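Side-chain contacts in beta-N-acetylhexosaminidase (Beutenbergia cavernae, PDB 5BU9), which probably hydrolyses terminal non-reducing N-acetyl-D-hexosamine residues in N-acetyl-beta-D-hexosaminides, as a member of glycosyl hydrolase family 3: residues A172-A176 with S177-T181; D241-A244 with A245-R248. All coordinates share one frame; numbering follows the deposited sequence.

Overall arrangement
From the N terminus, the chain first reaches interaction 1, where helix 160-176 ends and turns through Gly178 into strand 180-186. It closes a tight alpha-to-beta turn of the TIM-barrel-type domain. Barrel strand 180-186 runs parallel to 128-129 on one side and to 227-230 on the other. Interaction 2 comes later, in the loop between strand 234-235 and helix 248-258. It closes a short 3-10 turn just before that helix starts. The two contacts are in series and neither nest nor cross. The centres of interactions 1 and 2 are 30 Å apart. Their nearest atoms are about 17 Å apart. They lie on opposite sides of the chain's centre.

Interaction 1: residues A172-A176 with S177-T181; sequences AGMRA and SGVET
Arg175 and Glu180 form a local salt bridge across the turn that joins the end of helix 160-176 to strand 180-186. Arg175 NE meets Glu180 OE2 at 3.0 Å, with an N-H...O angle of 161°. The oxygen lies at the edge of the guanidinium, close to its plane. It is met on its syn side, somewhat out of the carboxylate plane, and the two planes are 57° apart. The Arg175 chain runs extended from CG to NE, which carries the charge past the turn to the start of the strand. The Glu180 chain is bent so that its carboxylate meets the arginine. OE2 also accepts from Thr181 N through its anti lone pair. A water adds a further link: it accepts from Arg175 NH2 and donates to Glu180 OE2 and Thr181 O. With an alanine in place of Arg175, the Glu180 carboxylate would probably lose its charged mate, and the water one of its partners.

The backbone beneath is a Schellman motif with Gly178 as the C-prime residue. It makes the alpha-to-beta turn into a strand of the family 3 TIM-barrel-type domain. Val179 N bonds to Met174 O at 3.0 Å and Gly178 N to Arg175 O at 2.9 Å. Met174 O accepts from Ser177 N as well. Gly178 has positive phi, and its backbone angles call for glycine.

The apolar side is carried by selenomethionine Met174. Its CG, anti to the backbone N (chi1 -154°), lies 3.7 Å from Val179 CB and packs tightly on Thr181 CG2 at 3.5 Å. Thr181 OG1 bonds to Ser171 OG. Met174 also touches Ala114 and Leu121 of helix 107-123, and Ser177 OG bonds to Thr115 O of that helix.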
ATOM      1  N   ALA A 172      -6.483   3.430  14.411  1.00 46.03           N
ATOM      2  CA  ALA A 172      -6.967   4.564  15.207  1.00 42.22           C
ATOM      3  C   ALA A 172      -5.829   5.352  15.886  1.00 43.96           C
ATOM      4  O   ALA A 172      -5.839   6.587  15.877  1.00 54.73           O
ATOM      5  CB  ALA A 172      -7.969   4.089  16.231  1.00 43.79           C
ATOM      6  N   GLY A 173      -4.849   4.653  16.462  1.00 49.34           N
ATOM      7  CA  GLY A 173      -3.726   5.321  17.107  1.00 50.68           C
ATOM      8  C   GLY A 173      -2.819   6.015  16.101  1.00 41.47           C
ATOM      9  O   GLY A 173      -2.270   7.087  16.333  1.00 54.12           O
HETATM   10  N   MSE A 174      -2.678   5.365  14.962  1.00 41.20           N
HETATM   11  CA  MSE A 174      -1.891   5.867  13.869  1.00 46.23           C
HETATM   12  C   MSE A 174      -2.503   7.201  13.412  1.00 52.57           C
HETATM   13  O   MSE A 174      -1.807   8.223  13.397  1.00 38.90           O
HETATM   14  CB  MSE A 174      -1.847   4.798  12.754  1.00 39.12           C
HETATM   15  CG  MSE A 174      -0.639   4.855  11.836  1.00 75.74           C
HETATM   16 SE   MSE A 174       1.054   4.222  12.563  0.82 49.96          SE
HETATM   17  CE  MSE A 174       0.327   2.987  13.860  1.00103.99           C
ATOM     18  N   ARG A 175      -3.808   7.200  13.098  1.00 40.57           N
ATOM     19  CA  ARG A 175      -4.527   8.414  12.709  1.00 39.73           C
ATOM     20  C   ARG A 175      -4.456   9.482  13.800  1.00 53.78           C
ATOM     21  O   ARG A 175      -4.337  10.654  13.480  1.00 43.12           O
ATOM     22  CB  ARG A 175      -6.000   8.119  12.399  1.00 54.10           C
ATOM     23  CG  ARG A 175      -6.214   7.233  11.190  1.00 81.81           C
ATOM     24  CD  ARG A 175      -7.676   7.186  10.671  1.00 44.82           C
ATOM     25  NE  ARG A 175      -7.731   6.135   9.655  1.00 61.29           N
ATOM     26  CZ  ARG A 175      -8.270   4.937   9.848  1.00 87.24           C
ATOM     27  NH1 ARG A 175      -8.863   4.660  11.003  1.00 49.41           N
ATOM     28  NH2 ARG A 175      -8.236   4.025   8.881  1.00 78.27           N
ATOM     29  N   ALA A 176      -4.516   9.089  15.080  1.00 42.59           N
ATOM     30  CA  ALA A 176      -4.493  10.078  16.175  1.00 48.71           C
ATOM     31  C   ALA A 176      -3.163  10.821  16.198  1.00 43.95           C
ATOM     32  O   ALA A 176      -3.074  11.924  16.733  1.00 50.40           O
ATOM     33  CB  ALA A 176      -4.760   9.419  17.544  1.00 45.66           C
ATOM     34  N   SER A 177      -2.131  10.218  15.612  1.00 46.94           N
ATOM     35  CA  SER A 177      -0.836  10.882  15.498  1.00 42.52           C
ATOM     36  C   SER A 177      -0.562  11.470  14.100  1.00 46.88           C
ATOM     37  O   SER A 177       0.560  11.863  13.816  1.00 47.75           O
ATOM     38  CB  SER A 177       0.276   9.909  15.885  1.00 41.33           C
ATOM     39  OG  SER A 177       0.260   9.698  17.292  1.00 49.11           O
ATOM     40  N   GLY A 178      -1.584  11.547  13.244  1.00 42.90           N
ATOM     41  CA  GLY A 178      -1.445  12.158  11.930  1.00 41.90           C
ATOM     42  C   GLY A 178      -0.933  11.260  10.813  1.00 39.73           C
ATOM     43  O   GLY A 178      -0.513  11.741   9.762  1.00 50.25           O
ATOM     44  N   VAL A 179      -0.974   9.947  11.030  1.00 40.22           N
ATOM     45  CA  VAL A 179      -0.501   8.990  10.026  1.00 36.95           C
ATOM     46  C   VAL A 179      -1.642   8.134   9.544  1.00 45.59           C
ATOM     47  O   VAL A 179      -2.201   7.362  10.326  1.00 41.97           O
ATOM     48  CB  VAL A 179       0.609   8.067  10.571  1.00 39.65           C
ATOM     49  CG1 VAL A 179       1.157   7.240   9.427  1.00 38.26           C
ATOM     50  CG2 VAL A 179       1.687   8.869  11.236  1.00 37.43           C
ATOM     51  N   GLU A 180      -1.979   8.241   8.259  1.00 40.61           N
ATOM     52  CA  GLU A 180      -3.030   7.401   7.702  1.00 34.66           C
ATOM     53  C   GLU A 180      -2.510   5.997   7.509  1.00 49.44           C
ATOM     54  O   GLU A 180      -1.299   5.792   7.431  1.00 34.76           O
ATOM     55  CB  GLU A 180      -3.557   7.962   6.374  1.00 34.17           C
ATOM     56  CG  GLU A 180      -4.740   8.945   6.559  1.00 47.65           C
ATOM     57  CD  GLU A 180      -6.027   8.273   7.085  1.00 57.46           C
ATOM     58  OE1 GLU A 180      -7.037   9.005   7.269  1.00 63.88           O
ATOM     59  OE2 GLU A 180      -6.036   7.027   7.304  1.00 44.85           O
ATOM     60  N   THR A 181      -3.425   5.033   7.429  1.00 35.89           N
ATOM     61  CA  THR A 181      -3.042   3.638   7.263  1.00 32.02           C
ATOM     62  C   THR A 181      -3.558   3.071   5.934  1.00 38.87           C
ATOM     63  O   THR A 181      -4.435   3.656   5.295  1.00 34.12           O
ATOM     64  CB  THR A 181      -3.567   2.798   8.422  1.00 38.09           C
ATOM     65  OG1 THR A 181      -4.926   3.173   8.694  1.00 39.69           O
ATOM     66  CG2 THR A 181      -2.707   3.048   9.681  1.00 33.90           C
TER
HETATM   67  O   HOH W   1      -6.960   4.622   6.123  1.00 40.13           O

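Interaction 2: residues D241-A244 with A245-R248; sequences DAPA and AFSR
Pro243 and Phe246 pack against each other across a short 3-10 turn. Their side chains meet at an oblique angle, with Pro243 CG 3.9 Å from Phe246 CD2. Pro243 CB is almost as near to the same ring atom, so one corner of the ring rests on the proline. Phe246 CG lies beside its own backbone N, anti to the carbonyl carbon (chi1 -59°), and this turns the ring to the proline side of the turn.

The backbone is the tight part. Phe246 N donates to Pro243 O at 2.8 Å, and Ser247 N to Ala244 O at 2.9 Å. Both are i to i+3 bonds, as expected of 3-10 geometry. Pro243 O also has Phe246 CB against it at 3.5 Å, and Ser247 CB sits 3.4 Å from Ala244 O. The backbone bond and the side-chain packing thus both join Pro243 to Phe246.

The Ala242 side is looser. Its CB points toward the turn, yet Ala242 CB comes no nearer than 4.2 Å, to Phe246 O, and lies 4.3 Å from Phe246 CB. The residue is partly exposed. The chain turns a corner here, and Asp241 before it is exposed.

Ser247 is the N-cap of helix 248-258. Its OG is anti to the backbone N (chi1 169°), accepts from Ile250 N in the first turn of the helix and is also hydrogen-bonded to Asp239 OD2. The Phe246 ring packs edge-to-face with Trp279, which Pro243 touches too. The turn leads into helix 248-258 through the Ser247 N-cap, while the Phe246 ring lies against Arg284 and Leu287 of helix 281-291.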
ATOM      1  N   ASP A 241      -9.172 -15.368 -13.424  1.00 26.62           N
ATOM      2  CA  ASP A 241      -8.649 -14.894 -14.712  1.00 29.66           C
ATOM      3  C   ASP A 241      -7.480 -13.920 -14.608  1.00 31.49           C
ATOM      4  O   ASP A 241      -6.873 -13.624 -15.607  1.00 29.64           O
ATOM      5  CB  ASP A 241      -9.744 -14.205 -15.516  1.00 24.62           C
ATOM      6  CG  ASP A 241     -10.806 -15.168 -16.006  1.00 29.34           C
ATOM      7  OD1 ASP A 241     -10.748 -16.366 -15.653  1.00 39.24           O
ATOM      8  OD2 ASP A 241     -11.707 -14.715 -16.751  1.00 31.76           O
ATOM      9  N   ALA A 242      -7.180 -13.411 -13.418  1.00 27.75           N
ATOM     10  CA  ALA A 242      -6.112 -12.434 -13.277  1.00 26.52           C
ATOM     11  C   ALA A 242      -5.618 -12.351 -11.857  1.00 28.86           C
ATOM     12  O   ALA A 242      -6.364 -12.638 -10.913  1.00 28.25           O
ATOM     13  CB  ALA A 242      -6.597 -11.032 -13.726  1.00 22.24           C
ATOM     14  N   PRO A 243      -4.366 -11.904 -11.696  1.00 29.77           N
ATOM     15  CA  PRO A 243      -3.919 -11.391 -10.400  1.00 25.40           C
ATOM     16  C   PRO A 243      -4.937 -10.412  -9.797  1.00 34.97           C
ATOM     17  O   PRO A 243      -5.389  -9.529 -10.543  1.00 32.99           O
ATOM     18  CB  PRO A 243      -2.614 -10.662 -10.750  1.00 24.37           C
ATOM     19  CG  PRO A 243      -2.084 -11.418 -11.921  1.00 26.51           C
ATOM     20  CD  PRO A 243      -3.327 -11.783 -12.736  1.00 25.95           C
ATOM     21  N   ALA A 244      -5.253 -10.514  -8.501  1.00 27.23           N
ATOM     22  CA  ALA A 244      -6.332  -9.688  -7.903  1.00 24.99           C
ATOM     23  C   ALA A 244      -6.141  -8.221  -8.229  1.00 22.59           C
ATOM     24  O   ALA A 244      -7.095  -7.552  -8.556  1.00 29.47           O
ATOM     25  CB  ALA A 244      -6.407  -9.885  -6.363  1.00 21.19           C
ATOM     26  N   ALA A 245      -4.891  -7.739  -8.154  1.00 23.87           N
ATOM     27  CA  ALA A 245      -4.573  -6.329  -8.374  1.00 24.91           C
ATOM     28  C   ALA A 245      -4.952  -5.849  -9.785  1.00 34.40           C
ATOM     29  O   ALA A 245      -5.111  -4.642 -10.011  1.00 24.70           O
ATOM     30  CB  ALA A 245      -3.084  -6.051  -8.110  1.00 27.69           C
ATOM     31  N   PHE A 246      -5.104  -6.796 -10.705  1.00 22.83           N
ATOM     32  CA  PHE A 246      -5.453  -6.521 -12.096  1.00 33.44           C
ATOM     33  C   PHE A 246      -6.892  -6.916 -12.381  1.00 34.24           C
ATOM     34  O   PHE A 246      -7.316  -6.903 -13.526  1.00 31.51           O
ATOM     35  CB  PHE A 246      -4.559  -7.302 -13.089  1.00 26.09           C
ATOM     36  CG  PHE A 246      -3.056  -7.020 -12.958  1.00 25.88           C
ATOM     37  CD1 PHE A 246      -2.586  -5.904 -12.285  1.00 22.04           C
ATOM     38  CD2 PHE A 246      -2.131  -7.871 -13.559  1.00 21.53           C
ATOM     39  CE1 PHE A 246      -1.223  -5.657 -12.178  1.00 28.74           C
ATOM     40  CE2 PHE A 246      -0.755  -7.636 -13.442  1.00 26.99           C
ATOM     41  CZ  PHE A 246      -0.308  -6.531 -12.752  1.00 23.51           C
ATOM     42  N   SER A 247      -7.640  -7.307 -11.355  1.00 29.25           N
ATOM     43  CA  SER A 247      -9.003  -7.777 -11.595  1.00 33.16           C
ATOM     44  C   SER A 247     -10.043  -6.670 -11.418  1.00 35.88           C
ATOM     45  O   SER A 247     -10.275  -6.197 -10.297  1.00 34.16           O
ATOM     46  CB  SER A 247      -9.321  -8.943 -10.662  1.00 32.64           C
ATOM     47  OG  SER A 247     -10.692  -9.244 -10.702  1.00 36.33           O
ATOM     48  N   ARG A 248     -10.679  -6.250 -12.510  1.00 32.61           N
ATOM     49  CA  ARG A 248     -11.796  -5.323 -12.371  1.00 27.81           C
ATOM     50  C   ARG A 248     -12.823  -5.869 -11.354  1.00 51.33           C
ATOM     51  O   ARG A 248     -13.321  -5.128 -10.498  1.00 32.98           O
ATOM     52  CB  ARG A 248     -12.469  -5.063 -13.714  1.00 32.13           C
ATOM     53  CG  ARG A 248     -13.546  -3.956 -13.680  1.00 34.65           C
ATOM     54  CD  ARG A 248     -12.916  -2.573 -13.470  1.00 32.68           C
ATOM     55  NE  ARG A 248     -13.923  -1.539 -13.288  1.00 44.78           N
ATOM     56  CZ  ARG A 248     -13.673  -0.235 -13.215  1.00 46.18           C
ATOM     57  NH1 ARG A 248     -12.443   0.217 -13.340  1.00 37.81           N
ATOM     58  NH2 ARG A 248     -14.661   0.632 -13.024  1.00 40.85           N
TER